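Local coordinates for membrane lipoprotein TpN32 (Treponema pallidum, PDB 1XS5) that binds L-methionine and probably serves as a periplasmic substrate-binding lipoprotein for methionine uptake, at residues L74-N79 with A197-V202; I52-F57 with A210-V215. One frame throughout, in Å; residues are numbered along the deposited sequence.

Both interactions build the same part of the fold, the mixed sheet that holds strands 3-9, 30-36, 54-59, 74-82 and 198-203, and their centres lie about 9 Å apart. Interaction 1 pairs strand 74-82 with strand 198-203 inside that sheet; interaction 2 lays helix 210-219 against strand 54-59, which flanks strand 198-203 on its other edge. Along the chain the order is 52-57, 74-79, 197-202, 210-215, so interaction 1 is nested within the loop that interaction 2 closes. The two join directly where Val201 N meets Asn55 O at 3.0 Å, a probable hydrogen bond. Each also touches the bound methionine, through Asn198 and Phe57, consistent with one lobe of a substrate-binding protein.

Interaction 1 of 2, residues L74-N79 with A197-V202; sequences LVSVGN and ANVLVV. With MET (methionine), chain B.
Val75 and Val202 form a hydrogen-bonded antiparallel pair, with Val75 N to Val202 O at 2.9 Å and Val202 N returning the bond to Val75 O. Val77 N donates to Leu200 O at 3.0 Å. Val77 meets Leu200 and Val202, whose side chains share a face with Val75, through both methyls: CG1, anti to its carbonyl carbon (chi1 -56°), meets Val202 CG2 at 3.6 Å, the side chains crossing at about a right angle, while CG2 touches Leu200 CD2 at 3.8 Å. On the other face Val199 CG1 touches two side-chain oxygens, Ser76 OG and Asn79 OD1, each at 3.2 Å. Ser76 OG, anti to its own N (chi1 166°), also accepts from Gly78 N in an ST turn. At the ligand end Asn198 turns its amide to methionine: OD1 accepts from the ligand N and from His14, while ND2 donates to OXT at 2.9 Å, gripping both the amino and carboxylate groups. Helix 60-70 packs on Leu74, Val199 and Val201, helix 210-219 on Val77, Leu200 and Val202, and strand 54-59 adjoins the far edge of strand 198-203.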
ATOM      1  N   LEU A  74      11.284   5.582  12.191  1.00 18.40           N
ATOM      2  CA  LEU A  74       9.914   5.975  11.861  1.00 18.34           C
ATOM      3  C   LEU A  74       8.906   5.209  12.717  1.00 21.67           C
ATOM      4  O   LEU A  74       9.174   4.072  13.103  1.00 19.71           O
ATOM      5  CB  LEU A  74       9.640   5.659  10.382  1.00 20.74           C
ATOM      6  CG  LEU A  74      10.595   6.374   9.415  1.00 21.36           C
ATOM      7  CD1 LEU A  74      10.238   5.981   7.989  1.00 25.82           C
ATOM      8  CD2 LEU A  74      10.495   7.870   9.592  1.00 22.38           C
ATOM      9  N   VAL A  75       7.768   5.839  12.997  1.00 17.08           N
ATOM     10  CA  VAL A  75       6.681   5.239  13.760  1.00 22.81           C
ATOM     11  C   VAL A  75       5.359   5.645  13.147  1.00 18.75           C
ATOM     12  O   VAL A  75       5.245   6.711  12.542  1.00 20.69           O
ATOM     13  CB  VAL A  75       6.615   5.715  15.233  1.00 24.39           C
ATOM     14  CG1 VAL A  75       7.843   5.246  16.016  1.00 27.15           C
ATOM     15  CG2 VAL A  75       6.474   7.208  15.275  1.00 23.15           C
ATOM     16  N   SER A  76       4.373   4.774  13.285  1.00 17.18           N
ATOM     17  CA  SER A  76       3.026   5.058  12.816  1.00 17.32           C
ATOM     18  C   SER A  76       2.278   5.808  13.906  1.00 24.67           C
ATOM     19  O   SER A  76       2.396   5.432  15.081  1.00 26.00           O
ATOM     20  CB  SER A  76       2.233   3.769  12.592  1.00 20.46           C
ATOM     21  OG  SER A  76       0.856   4.105  12.460  1.00 21.47           O
ATOM     22  N   VAL A  77       1.500   6.827  13.554  1.00 19.04           N
ATOM     23  CA  VAL A  77       0.708   7.510  14.570  1.00 25.73           C
ATOM     24  C   VAL A  77      -0.755   7.090  14.456  1.00 25.78           C
ATOM     25  O   VAL A  77      -1.589   7.506  15.254  1.00 27.51           O
ATOM     26  CB  VAL A  77       0.806   9.061  14.495  1.00 24.03           C
ATOM     27  CG1 VAL A  77       2.253   9.478  14.592  1.00 27.03           C
ATOM     28  CG2 VAL A  77       0.147   9.601  13.217  1.00 22.08           C
ATOM     29  N   GLY A  78      -1.062   6.241  13.480  1.00 23.26           N
ATOM     30  CA  GLY A  78      -2.410   5.766  13.317  1.00 24.12           C
ATOM     31  C   GLY A  78      -2.768   5.106  11.996  1.00 26.30           C
ATOM     32  O   GLY A  78      -2.239   5.478  10.943  1.00 23.02           O
ATOM     33  N   ASN A  79      -3.657   4.108  12.068  1.00 22.25           N
ATOM     34  CA  ASN A  79      -4.152   3.442  10.866  1.00 24.35           C
ATOM     35  C   ASN A  79      -5.210   4.335  10.266  1.00 20.93           C
ATOM     36  O   ASN A  79      -6.036   4.870  10.971  1.00 24.95           O
ATOM     37  CB  ASN A  79      -4.822   2.100  11.179  1.00 25.69           C
ATOM     38  CG  ASN A  79      -3.892   1.148  11.821  1.00 24.90           C
ATOM     39  OD1 ASN A  79      -2.714   1.057  11.451  1.00 26.71           O
ATOM     40  ND2 ASN A  79      -4.393   0.428  12.806  1.00 27.84           N
ATOM     41  N   ALA A 197      -2.996  -2.184   6.811  1.00 15.76           N
ATOM     42  CA  ALA A 197      -3.618  -0.851   6.843  1.00 12.17           C
ATOM     43  C   ALA A 197      -2.512   0.201   6.613  1.00 15.13           C
ATOM     44  O   ALA A 197      -1.383   0.080   7.131  1.00 14.41           O
ATOM     45  CB  ALA A 197      -4.290  -0.607   8.223  1.00 13.41           C
ATOM     46  N   ASN A 198      -2.850   1.225   5.826  1.00 15.98           N
ATOM     47  CA  ASN A 198      -1.932   2.315   5.503  1.00 13.33           C
ATOM     48  C   ASN A 198      -1.986   3.298   6.651  1.00 15.03           C
ATOM     49  O   ASN A 198      -3.062   3.627   7.169  1.00 16.46           O
ATOM     50  CB  ASN A 198      -2.350   2.969   4.195  1.00 12.50           C
ATOM     51  CG  ASN A 198      -1.928   2.136   2.965  1.00 17.41           C
ATOM     52  OD1 ASN A 198      -1.561   2.694   1.929  1.00 15.24           O
ATOM     53  ND2 ASN A 198      -1.975   0.790   3.086  1.00 15.52           N
ATOM     54  N   VAL A 199      -0.816   3.801   7.019  1.00 13.09           N
ATOM     55  CA  VAL A 199      -0.691   4.652   8.194  1.00 15.52           C
ATOM     56  C   VAL A 199      -0.029   6.000   7.933  1.00 19.61           C
ATOM     57  O   VAL A 199       0.705   6.182   6.945  1.00 16.07           O
ATOM     58  CB  VAL A 199       0.197   3.959   9.256  1.00 17.95           C
ATOM     59  CG1 VAL A 199      -0.555   2.801   9.936  1.00 18.85           C
ATOM     60  CG2 VAL A 199       1.447   3.389   8.575  1.00 14.33           C
ATOM     61  N   LEU A 200      -0.271   6.929   8.856  1.00 15.82           N
ATOM     62  CA  LEU A 200       0.322   8.261   8.787  1.00 14.22           C
ATOM     63  C   LEU A 200       1.630   8.044   9.562  1.00 18.44           C
ATOM     64  O   LEU A 200       1.600   7.577  10.691  1.00 20.50           O
ATOM     65  CB  LEU A 200      -0.584   9.263   9.496  1.00 18.36           C
ATOM     66  CG  LEU A 200      -0.007  10.682   9.489  1.00 20.53           C
ATOM     67  CD1 LEU A 200       0.195  11.119   7.998  1.00 15.80           C
ATOM     68  CD2 LEU A 200      -0.958  11.642  10.259  1.00 16.06           C
ATOM     69  N   VAL A 201       2.774   8.413   8.989  1.00 15.10           N
ATOM     70  CA  VAL A 201       4.072   8.141   9.616  1.00 13.88           C
ATOM     71  C   VAL A 201       4.908   9.363   9.917  1.00 19.33           C
ATOM     72  O   VAL A 201       4.924  10.324   9.124  1.00 17.10           O
ATOM     73  CB  VAL A 201       4.883   7.161   8.687  1.00 11.40           C
ATOM     74  CG1 VAL A 201       6.367   7.069   9.083  1.00 16.50           C
ATOM     75  CG2 VAL A 201       4.205   5.766   8.746  1.00 16.42           C
ATOM     76  N   VAL A 202       5.569   9.351  11.080  1.00 16.92           N
ATOM     77  CA  VAL A 202       6.472  10.455  11.446  1.00 17.47           C
ATOM     78  C   VAL A 202       7.738   9.907  12.086  1.00 20.50           C
ATOM     79  O   VAL A 202       7.877   8.689  12.317  1.00 16.27           O
ATOM     80  CB  VAL A 202       5.810  11.468  12.438  1.00 20.40           C
ATOM     81  CG1 VAL A 202       4.550  12.072  11.811  1.00 19.58           C
ATOM     82  CG2 VAL A 202       5.479  10.751  13.778  1.00 22.23           C
TER
HETATM   83  N   MET B 301      -0.973   1.622  -0.728  1.00 16.99           N
HETATM   84  CA  MET B 301      -0.075   0.411  -0.667  1.00 15.58           C
HETATM   85  C   MET B 301      -0.808  -0.879  -0.240  1.00 19.64           C
HETATM   86  O   MET B 301      -0.617  -1.934  -0.895  1.00 18.90           O
HETATM   87  CB  MET B 301       1.088   0.657   0.318  1.00 16.82           C
HETATM   88  CG  MET B 301       2.167  -0.397   0.195  1.00 13.47           C
HETATM   89  SD  MET B 301       3.543  -0.197   1.351  1.00 12.43           S
HETATM   90  CE  MET B 301       4.464   1.126   0.458  1.00 10.58           C
HETATM   91  OXT MET B 301      -1.566  -0.819   0.754  1.00 20.90           O

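Interaction 2 of 2, residues I52-F57 with A210-V215; sequences ILMNFF and ARVQAV. With MET (methionine), chain B.
Leu53 carries CG anti to its backbone N (chi1 -171°), and Met54 has CG between its N and carbonyl carbon (chi1 64°); a bend at chi3 (108°) turns Met54 CE, which lies by Val215 and Val212 of helix 210-219. Leu53 CD2 lies 3.8 Å from Val212 CG2, and Leu53 CG is just as near that methyl. The same CD2 touches Arg211 NH2 at 3.8 Å, the two side chains crossing at about a right angle. This is a van der Waals touch on the guanidinium, whose charge is met by salt bridges to Asp209 and Glu3. Deeper in, Met54 SD reaches Val215 CG1 at 4.0 Å while its CE rests 4.0 Å from Val215 CG2, so the thioether spans both methyls of one valine. CE also approaches Val212 CG2 at 4.2 Å. One helical turn, Val212 and Val215, thus packs on Met54, which is backed by Val5 and Val7 of strand 3-9 and by Leu200 and Val202. At the other end of 52-57, Phe57 O comes within 3.3 Å of the ligand CB and the Phe57 ring lies near the ligand CE. A helix covering a central sheet whose strand ends line the ligand cleft is characteristic of a periplasmic binding protein lobe.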
ATOM      1  N   ILE A  52      10.243  16.818   5.459  1.00 13.34           N
ATOM      2  CA  ILE A  52       8.790  16.811   5.620  1.00 13.50           C
ATOM      3  C   ILE A  52       8.507  16.260   7.056  1.00 14.30           C
ATOM      4  O   ILE A  52       9.308  15.505   7.609  1.00 13.74           O
ATOM      5  CB  ILE A  52       8.096  15.938   4.588  1.00 14.53           C
ATOM      6  CG1 ILE A  52       8.805  14.593   4.469  1.00 14.21           C
ATOM      7  CG2 ILE A  52       8.069  16.657   3.198  1.00 19.05           C
ATOM      8  CD1 ILE A  52       8.069  13.629   3.562  1.00 13.51           C
ATOM      9  N   LEU A  53       7.371  16.626   7.622  1.00 12.88           N
ATOM     10  CA  LEU A  53       7.010  16.222   8.985  1.00 15.81           C
ATOM     11  C   LEU A  53       6.384  14.823   9.019  1.00 16.80           C
ATOM     12  O   LEU A  53       6.507  14.081  10.003  1.00 18.05           O
ATOM     13  CB  LEU A  53       6.012  17.235   9.546  1.00 18.44           C
ATOM     14  CG  LEU A  53       5.685  17.086  11.033  1.00 20.96           C
ATOM     15  CD1 LEU A  53       6.991  17.020  11.859  1.00 16.70           C
ATOM     16  CD2 LEU A  53       4.846  18.277  11.458  1.00 17.98           C
ATOM     17  N   MET A  54       5.706  14.464   7.937  1.00 16.46           N
ATOM     18  CA  MET A  54       5.068  13.158   7.904  1.00 18.12           C
ATOM     19  C   MET A  54       4.904  12.650   6.499  1.00 17.02           C
ATOM     20  O   MET A  54       5.168  13.363   5.544  1.00 16.27           O
ATOM     21  CB  MET A  54       3.693  13.244   8.596  1.00 20.94           C
ATOM     22  CG  MET A  54       2.699  14.135   7.940  1.00 23.85           C
ATOM     23  SD  MET A  54       1.408  14.884   9.111  1.00 22.31           S
ATOM     24  CE  MET A  54       1.881  16.599   9.219  1.00 18.14           C
ATOM     25  N   ASN A  55       4.510  11.387   6.363  1.00 13.54           N
ATOM     26  CA  ASN A  55       4.215  10.890   5.039  1.00 14.35           C
ATOM     27  C   ASN A  55       3.043   9.979   5.124  1.00 14.73           C
ATOM     28  O   ASN A  55       2.670   9.514   6.220  1.00 14.44           O
ATOM     29  CB  ASN A  55       5.409  10.235   4.287  1.00  9.59           C
ATOM     30  CG  ASN A  55       5.938   8.960   4.906  1.00 13.81           C
ATOM     31  OD1 ASN A  55       5.185   8.064   5.379  1.00 14.30           O
ATOM     32  ND2 ASN A  55       7.285   8.822   4.851  1.00 13.23           N
ATOM     33  N   PHE A  56       2.405   9.781   3.976  1.00 12.52           N
ATOM     34  CA  PHE A  56       1.213   8.938   3.967  1.00 13.96           C
ATOM     35  C   PHE A  56       1.188   8.105   2.687  1.00 12.39           C
ATOM     36  O   PHE A  56       0.689   8.537   1.638  1.00 10.43           O
ATOM     37  CB  PHE A  56      -0.030   9.843   4.100  1.00 12.45           C
ATOM     38  CG  PHE A  56      -1.363   9.082   4.094  1.00 15.35           C
ATOM     39  CD1 PHE A  56      -1.522   7.910   4.815  1.00 14.06           C
ATOM     40  CD2 PHE A  56      -2.440   9.565   3.409  1.00 12.11           C
ATOM     41  CE1 PHE A  56      -2.761   7.256   4.834  1.00 17.45           C
ATOM     42  CE2 PHE A  56      -3.655   8.917   3.440  1.00 16.11           C
ATOM     43  CZ  PHE A  56      -3.798   7.771   4.150  1.00 15.56           C
ATOM     44  N   PHE A  57       1.739   6.892   2.763  1.00 12.42           N
ATOM     45  CA  PHE A  57       1.760   6.034   1.562  1.00 12.33           C
ATOM     46  C   PHE A  57       1.995   4.542   1.812  1.00 10.60           C
ATOM     47  O   PHE A  57       1.868   3.764   0.886  1.00 10.27           O
ATOM     48  CB  PHE A  57       2.892   6.467   0.621  1.00  9.88           C
ATOM     49  CG  PHE A  57       4.258   5.959   1.055  1.00 10.32           C
ATOM     50  CD1 PHE A  57       4.950   6.567   2.102  1.00 12.32           C
ATOM     51  CD2 PHE A  57       4.846   4.870   0.408  1.00  8.94           C
ATOM     52  CE1 PHE A  57       6.226   6.103   2.494  1.00 10.49           C
ATOM     53  CE2 PHE A  57       6.104   4.396   0.779  1.00  8.70           C
ATOM     54  CZ  PHE A  57       6.805   5.016   1.822  1.00  8.93           C
ATOM     55  N   ALA A 210       1.259  18.542  17.672  1.00 21.11           N
ATOM     56  CA  ALA A 210      -0.149  18.894  17.554  1.00 28.71           C
ATOM     57  C   ALA A 210      -0.652  18.983  16.122  1.00 28.75           C
ATOM     58  O   ALA A 210      -1.838  18.745  15.864  1.00 27.28           O
ATOM     59  CB  ALA A 210      -0.411  20.222  18.283  1.00 34.53           C
ATOM     60  N   ARG A 211       0.234  19.340  15.189  1.00 23.84           N
ATOM     61  CA  ARG A 211      -0.176  19.435  13.785  1.00 25.20           C
ATOM     62  C   ARG A 211      -0.371  18.017  13.225  1.00 20.10           C
ATOM     63  O   ARG A 211      -1.289  17.759  12.442  1.00 20.44           O
ATOM     64  CB  ARG A 211       0.897  20.155  12.944  1.00 25.73           C
ATOM     65  CG  ARG A 211       0.922  21.692  13.061  1.00 30.20           C
ATOM     66  CD  ARG A 211       1.833  22.157  14.162  1.00 25.82           C
ATOM     67  NE  ARG A 211       3.147  21.528  14.110  1.00 26.32           N
ATOM     68  CZ  ARG A 211       4.218  22.059  13.540  1.00 30.73           C
ATOM     69  NH1 ARG A 211       4.146  23.248  12.963  1.00 31.97           N
ATOM     70  NH2 ARG A 211       5.364  21.398  13.544  1.00 25.13           N
ATOM     71  N   VAL A 212       0.529  17.122  13.618  1.00 16.66           N
ATOM     72  CA  VAL A 212       0.473  15.719  13.181  1.00 18.38           C
ATOM     73  C   VAL A 212      -0.844  15.154  13.711  1.00 22.81           C
ATOM     74  O   VAL A 212      -1.631  14.576  12.955  1.00 21.59           O
ATOM     75  CB  VAL A 212       1.669  14.933  13.754  1.00 21.72           C
ATOM     76  CG1 VAL A 212       1.530  13.429  13.506  1.00 17.70           C
ATOM     77  CG2 VAL A 212       2.956  15.450  13.120  1.00 24.55           C
ATOM     78  N   GLN A 213      -1.106  15.339  15.007  1.00 22.99           N
ATOM     79  CA  GLN A 213      -2.360  14.819  15.555  1.00 23.59           C
ATOM     80  C   GLN A 213      -3.580  15.380  14.827  1.00 20.35           C
ATOM     81  O   GLN A 213      -4.557  14.664  14.658  1.00 23.74           O
ATOM     82  CB  GLN A 213      -2.473  15.073  17.076  1.00 19.86           C
ATOM     83  CG  GLN A 213      -1.543  14.192  17.870  1.00 27.00           C
ATOM     84  CD  GLN A 213      -1.867  12.723  17.672  1.00 28.78           C
ATOM     85  OE1 GLN A 213      -3.048  12.343  17.713  1.00 24.93           O
ATOM     86  NE2 GLN A 213      -0.822  11.881  17.462  1.00 21.46           N
ATOM     87  N   ALA A 214      -3.546  16.635  14.372  1.00 20.45           N
ATOM     88  CA  ALA A 214      -4.712  17.193  13.658  1.00 18.34           C
ATOM     89  C   ALA A 214      -4.912  16.582  12.278  1.00 21.40           C
ATOM     90  O   ALA A 214      -6.046  16.437  11.750  1.00 20.40           O
ATOM     91  CB  ALA A 214      -4.585  18.740  13.523  1.00 18.52           C
ATOM     92  N   VAL A 215      -3.795  16.269  11.643  1.00 19.51           N
ATOM     93  CA  VAL A 215      -3.882  15.679  10.323  1.00 19.62           C
ATOM     94  C   VAL A 215      -4.458  14.288  10.511  1.00 21.49           C
ATOM     95  O   VAL A 215      -5.352  13.895   9.780  1.00 17.83           O
ATOM     96  CB  VAL A 215      -2.502  15.644   9.661  1.00 19.54           C
ATOM     97  CG1 VAL A 215      -2.526  14.771   8.372  1.00 15.13           C
ATOM     98  CG2 VAL A 215      -2.126  17.101   9.308  1.00 15.76           C
TER
HETATM   99  N   MET B 301      -0.973   1.622  -0.728  1.00 16.99           N
HETATM  100  CA  MET B 301      -0.075   0.411  -0.667  1.00 15.58           C
HETATM  101  C   MET B 301      -0.808  -0.879  -0.240  1.00 19.64           C
HETATM  102  O   MET B 301      -0.617  -1.934  -0.895  1.00 18.90           O
HETATM  103  CB  MET B 301       1.088   0.657   0.318  1.00 16.82           C
HETATM  104  CG  MET B 301       2.167  -0.397   0.195  1.00 13.47           C
HETATM  105  SD  MET B 301       3.543  -0.197   1.351  1.00 12.43           S
HETATM  106  CE  MET B 301       4.464   1.126   0.458  1.00 10.58           C
HETATM  107  OXT MET B 301      -1.566  -0.819   0.754  1.00 20.90           O